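Local coordinates for protein ectoine dioxygenase (Sphingopyxis alaskensis, PDB 4MHR) that catalyses the iron- and 2-oxoglutarate-dependent hydroxylation of L-ectoine to 5-hydroxyectoine, a compatible solute that helps cells survive osmotic stress, at residues Phe155-Val160 with Tyr196-Val200; Met187-His193 with Asp248-Gly254. All coordinates share one frame; numbering follows the deposited sequence.

Interaction 1 (Phe155-Val160 with Tyr196-Val200)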
# COMPACT_ATOMS: atom_id res chain seq x y z
N PHE A 155 -8.27 -1.49 3.57
CA PHE A 155 -9.53 -1.75 2.90
C PHE A 155 -10.69 -1.22 3.72
O PHE A 155 -11.69 -0.77 3.17
CB PHE A 155 -9.69 -3.21 2.56
CG PHE A 155 -11.08 -3.53 2.03
CD1 PHE A 155 -11.42 -3.18 0.72
CD2 PHE A 155 -12.05 -4.10 2.89
CE1 PHE A 155 -12.69 -3.43 0.24
CE2 PHE A 155 -13.33 -4.36 2.41
CZ PHE A 155 -13.64 -3.99 1.08
N GLU A 156 -10.60 -1.29 5.05
CA GLU A 156 -11.74 -0.87 5.89
C GLU A 156 -12.01 0.63 5.65
O GLU A 156 -13.18 1.03 5.53
CB GLU A 156 -11.53 -1.18 7.36
CG GLU A 156 -12.78 -1.06 8.25
CD GLU A 156 -13.02 0.37 8.82
OE1 GLU A 156 -12.18 1.22 8.59
OE2 GLU A 156 -14.10 0.60 9.44
N THR A 157 -10.94 1.42 5.52
CA THR A 157 -11.08 2.81 5.11
C THR A 157 -11.53 3.01 3.67
O THR A 157 -12.44 3.83 3.41
CB THR A 157 -9.81 3.59 5.36
OG1 THR A 157 -9.61 3.60 6.76
CG2 THR A 157 -9.84 5.04 4.79
N TRP A 158 -10.88 2.33 2.74
CA TRP A 158 -11.25 2.46 1.34
C TRP A 158 -12.74 2.12 1.11
O TRP A 158 -13.42 2.76 0.34
CB TRP A 158 -10.31 1.67 0.42
CG TRP A 158 -8.90 2.15 0.48
CD1 TRP A 158 -8.48 3.41 0.92
CD2 TRP A 158 -7.71 1.43 0.15
NE1 TRP A 158 -7.13 3.50 0.86
CE2 TRP A 158 -6.61 2.31 0.38
CE3 TRP A 158 -7.46 0.12 -0.29
CZ2 TRP A 158 -5.28 1.94 0.16
CZ3 TRP A 158 -6.13 -0.29 -0.48
CH2 TRP A 158 -5.04 0.62 -0.25
N HIS A 159 -13.23 1.14 1.80
CA HIS A 159 -14.59 0.73 1.66
C HIS A 159 -15.54 1.76 2.33
O HIS A 159 -16.40 2.35 1.66
CB HIS A 159 -14.74 -0.62 2.33
CG HIS A 159 -16.13 -1.16 2.28
ND1 HIS A 159 -16.71 -1.64 1.12
CD2 HIS A 159 -17.07 -1.27 3.24
CE1 HIS A 159 -17.93 -2.05 1.40
NE2 HIS A 159 -18.17 -1.85 2.68
N VAL A 160 -15.34 1.99 3.63
CA VAL A 160 -16.23 2.86 4.42
C VAL A 160 -16.18 4.29 3.91
O VAL A 160 -17.23 4.92 3.70
CB VAL A 160 -15.93 2.84 5.93
CG1 VAL A 160 -16.74 3.95 6.66
CG2 VAL A 160 -16.28 1.50 6.48
N TYR A 196 -12.13 -9.73 7.99
CA TYR A 196 -12.49 -8.35 7.94
C TYR A 196 -12.85 -7.94 9.39
O TYR A 196 -13.82 -8.44 9.96
CB TYR A 196 -13.70 -8.14 7.06
CG TYR A 196 -14.09 -6.71 6.94
CD1 TYR A 196 -13.23 -5.78 6.36
CD2 TYR A 196 -15.35 -6.27 7.36
CE1 TYR A 196 -13.59 -4.47 6.21
CE2 TYR A 196 -15.76 -4.96 7.16
CZ TYR A 196 -14.92 -4.07 6.62
OH TYR A 196 -15.36 -2.79 6.42
N LEU A 197 -12.02 -7.07 10.00
CA LEU A 197 -12.27 -6.64 11.38
C LEU A 197 -13.08 -5.36 11.34
O LEU A 197 -12.56 -4.33 10.94
CB LEU A 197 -10.94 -6.46 12.11
CG LEU A 197 -11.06 -5.86 13.53
CD1 LEU A 197 -11.88 -6.76 14.45
CD2 LEU A 197 -9.64 -5.70 14.05
N THR A 198 -14.39 -5.44 11.67
CA THR A 198 -15.20 -4.24 11.66
C THR A 198 -14.66 -3.36 12.79
O THR A 198 -14.10 -3.85 13.79
CB THR A 198 -16.74 -4.50 11.86
OG1 THR A 198 -16.97 -4.95 13.19
CG2 THR A 198 -17.23 -5.56 10.89
N CYS A 199 -14.73 -2.07 12.57
CA CYS A 199 -14.38 -1.08 13.59
C CYS A 199 -15.71 -0.51 14.16
O CYS A 199 -16.75 -0.57 13.51
CB CYS A 199 -13.48 -0.00 13.00
SG CYS A 199 -11.88 -0.64 12.41
N VAL A 200 -15.67 -0.01 15.39
CA VAL A 200 -16.87 0.38 16.15
C VAL A 200 -17.48 1.65 15.58
O VAL A 200 -16.74 2.48 15.08
CB VAL A 200 -16.50 0.57 17.63

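Interaction 2 (Met187-His193 with Asp248-Gly254)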
# COMPACT_ATOMS: atom_id res chain seq x y z
N MET A 187 5.26 -3.57 9.68
CA MET A 187 4.96 -4.82 10.33
C MET A 187 3.58 -5.21 9.83
O MET A 187 2.67 -4.37 9.78
CB MET A 187 4.83 -4.56 11.83
CG MET A 187 6.18 -4.36 12.50
SD MET A 187 6.07 -4.19 14.29
CE MET A 187 4.69 -5.14 14.83
N VAL A 188 3.40 -6.49 9.58
CA VAL A 188 2.13 -7.05 9.15
C VAL A 188 1.81 -8.20 10.04
O VAL A 188 2.73 -8.82 10.66
CB VAL A 188 2.16 -7.45 7.66
CG1 VAL A 188 2.59 -6.28 6.83
CG2 VAL A 188 3.07 -8.66 7.38
N ILE A 189 0.51 -8.49 10.15
CA ILE A 189 0.04 -9.74 10.76
C ILE A 189 -0.34 -10.73 9.63
O ILE A 189 -1.43 -10.59 8.99
CB ILE A 189 -1.14 -9.46 11.69
CG1 ILE A 189 -0.70 -8.53 12.84
CG2 ILE A 189 -1.71 -10.76 12.26
CD1 ILE A 189 -1.85 -8.14 13.76
N PRO A 190 0.54 -11.73 9.35
CA PRO A 190 0.29 -12.54 8.15
C PRO A 190 -0.99 -13.41 8.27
O PRO A 190 -1.29 -13.92 9.33
CB PRO A 190 1.54 -13.44 8.01
CG PRO A 190 2.45 -13.08 9.14
CD PRO A 190 1.77 -12.11 10.06
N GLY A 191 -1.76 -13.49 7.19
CA GLY A 191 -3.04 -14.18 7.23
C GLY A 191 -4.20 -13.35 7.74
O GLY A 191 -5.32 -13.73 7.60
N SER A 192 -3.94 -12.15 8.22
CA SER A 192 -4.97 -11.29 8.73
C SER A 192 -5.90 -10.74 7.67
O SER A 192 -7.04 -10.36 7.93
CB SER A 192 -4.31 -10.12 9.47
OG SER A 192 -3.57 -9.20 8.66
N HIS A 193 -5.42 -10.74 6.46
CA HIS A 193 -6.26 -10.36 5.32
C HIS A 193 -7.52 -11.20 5.03
O HIS A 193 -8.44 -10.73 4.30
CB HIS A 193 -5.38 -10.25 4.07
CG HIS A 193 -4.85 -11.55 3.61
ND1 HIS A 193 -4.08 -12.37 4.42
CD2 HIS A 193 -4.99 -12.20 2.41
CE1 HIS A 193 -3.77 -13.47 3.76
NE2 HIS A 193 -4.31 -13.41 2.54
N ASP A 248 -1.93 -7.21 0.24
CA ASP A 248 -3.36 -7.19 0.02
C ASP A 248 -3.98 -6.01 0.75
O ASP A 248 -3.58 -5.65 1.88
CB ASP A 248 -3.97 -8.48 0.51
CG ASP A 248 -5.48 -8.51 0.35
OD1 ASP A 248 -5.97 -8.77 -0.78
OD2 ASP A 248 -6.17 -8.29 1.37
N CYS A 249 -4.98 -5.42 0.11
CA CYS A 249 -5.71 -4.31 0.67
C CYS A 249 -6.24 -4.46 2.09
O CYS A 249 -6.28 -3.48 2.83
CB CYS A 249 -6.89 -3.92 -0.24
SG CYS A 249 -8.16 -5.17 -0.39
N ASN A 250 -6.55 -5.69 2.51
CA ASN A 250 -7.11 -5.91 3.80
C ASN A 250 -6.12 -6.47 4.85
O ASN A 250 -6.54 -6.92 5.91
CB ASN A 250 -8.32 -6.83 3.67
CG ASN A 250 -9.11 -6.93 5.00
OD1 ASN A 250 -9.49 -5.93 5.62
ND2 ASN A 250 -9.34 -8.13 5.41
N LEU A 251 -4.84 -6.50 4.54
CA LEU A 251 -3.89 -7.00 5.49
C LEU A 251 -3.65 -6.00 6.66
O LEU A 251 -3.48 -4.77 6.46
CB LEU A 251 -2.54 -7.25 4.83
CG LEU A 251 -1.46 -7.96 5.67
CD1 LEU A 251 -1.91 -9.37 6.03
CD2 LEU A 251 -0.15 -7.91 4.93
N MET A 252 -3.66 -6.50 7.86
CA MET A 252 -3.54 -5.63 9.09
C MET A 252 -2.09 -5.28 9.27
O MET A 252 -1.22 -6.17 9.36
CB MET A 252 -4.02 -6.38 10.35
CG MET A 252 -4.24 -5.49 11.60
SD MET A 252 -5.39 -4.09 11.34
CE MET A 252 -6.89 -4.97 11.27
N HIS A 253 -1.79 -3.99 9.28
CA HIS A 253 -0.41 -3.58 9.30
C HIS A 253 -0.21 -2.25 10.02
O HIS A 253 -1.16 -1.43 10.27
CB HIS A 253 0.15 -3.50 7.85
CG HIS A 253 -0.40 -2.36 7.07
ND1 HIS A 253 -1.67 -2.38 6.54
CD2 HIS A 253 0.07 -1.12 6.84
CE1 HIS A 253 -1.91 -1.25 5.91
NE2 HIS A 253 -0.88 -0.46 6.09
N GLY A 254 1.04 -1.98 10.30
CA GLY A 254 1.41 -0.72 11.05
C GLY A 254 2.91 -0.65 11.27
O GLY A 254 3.63 -1.50 10.75
O HOH W 1 -7.36 -7.52 8.60

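Interaction 1 (Phe155-Val160 with Tyr196-Val200)
F155 and Y196 form the aromatic part of this contact, in which helix 154-162 lies beside the end of strand 195-197 and the loop that follows it. Y196 CE1 comes up at the edge of the F155 ring, near its plane, 3.7 Å from F155 CD2. The two rings meet obliquely, with planes at 68°. Y13, from the N-terminal arm, joins both: it packs edge-to-face with F155 and also meets the Y196 ring.

The van der Waals contacts go on along the Y196 ring to its hydroxyl. Y196 sets CG opposite its backbone N (chi1 -178°), which swings the ring out from the strand and across the helix at about a right angle to the E156 and H159 side chains. Y196 OH ends 3.6 Å from E156 CG and 3.9 Å from H159 CD2. With an alanine here, the edge of F155 and the methylene of E156 would probably lose their cover on this side, leaving a gap between helix and strand.

The charged group at this contact is the E156 carboxylate. A bend at chi2 (-88°) turns it to C199, so that E156 OE2 rests 3.7 Å from C199 CB and E156 CD 3.9 Å from C199 SG. S15 OG bonds both E156 OE2 and C199 N, while R16 makes a salt bridge to E156 OE1. H159 NE2 is likewise tied to D11.

No hydrogen bond runs directly from one segment to the other: the two touch by van der Waals contact, and the charge of the buried E156 is probably balanced by R16 of the N-terminal arm. That arm thus ties the strand's end to the helix that starts at the iron ligand D154 and carries W158, a residue important for stabilizing ectoine.

Interaction 2 (Met187-His193 with Asp248-Gly254)
S192 and N250 reach across the contact through their first torsions: S192 holds OG between its backbone N and carbonyl carbon (chi1 67°), facing M252 N, while N250 throws its amide away from its own N (chi1 -171°) to H193. S192 OG accepts from M252 N at 2.8 Å and donates to I189 O at 2.6 Å, in the carbonyl plane, so two bonds fix the hydroxyl. I189 O also takes S192 N, closing a type II turn with G191 at a positive phi. N250 ND2 donates to H193 O at 3.0 Å, and also to T195 O; H193 O sits in the amide plane although the donor stands above the H193 carbonyl plane. S153 OG holds N250 OD1.

Leading into the turn, the two strands form an antiparallel ladder of the cupin fold: M187 and G254 are a hydrogen-bonded pair (M187 N to G254 O 2.8 Å, G254 N to M187 O 2.9 Å), V188 and H253 a non-hydrogen-bonded one. I189 N to M252 O extends it.

On the V188 and H253 face, L251 CD2 packs 3.6 Å from V188 CB. H253, an iron ligand with H152 and D154, donates from ND1 to L251 O at 3.0 Å, in its ring plane, which restrains the imidazole and is consistent with NE2 serving the metal. D248 OD2 accepts from N250 N in an Asx turn, makes a salt bridge to R26 and touches H193 CB.

How the interactions relate
From the N terminus the segments come in the order 155-160, 187-193, 196-200, 248-254, so the two contacts alternate and their loops cross. Interaction 1 closes a loop of 35 residues that contains strands 169-175 and 187-188; interaction 2 closes one of 54 residues that contains strand 195-197 and helix 222-232. Their centres lie about 13 Å apart, and they touch directly: F155 CB packs 3.4 Å from C249 O, and W158 CZ3 rests 3.7 Å from C249 CB. Interaction 1 fastens helix 154-162 to the end of strand 195-197, which pairs with strand 23-25, whereas interaction 2 pairs two strands of the three-stranded sheet. Between them they flank the iron site, with D154 beginning the helix and H253 on the sheet.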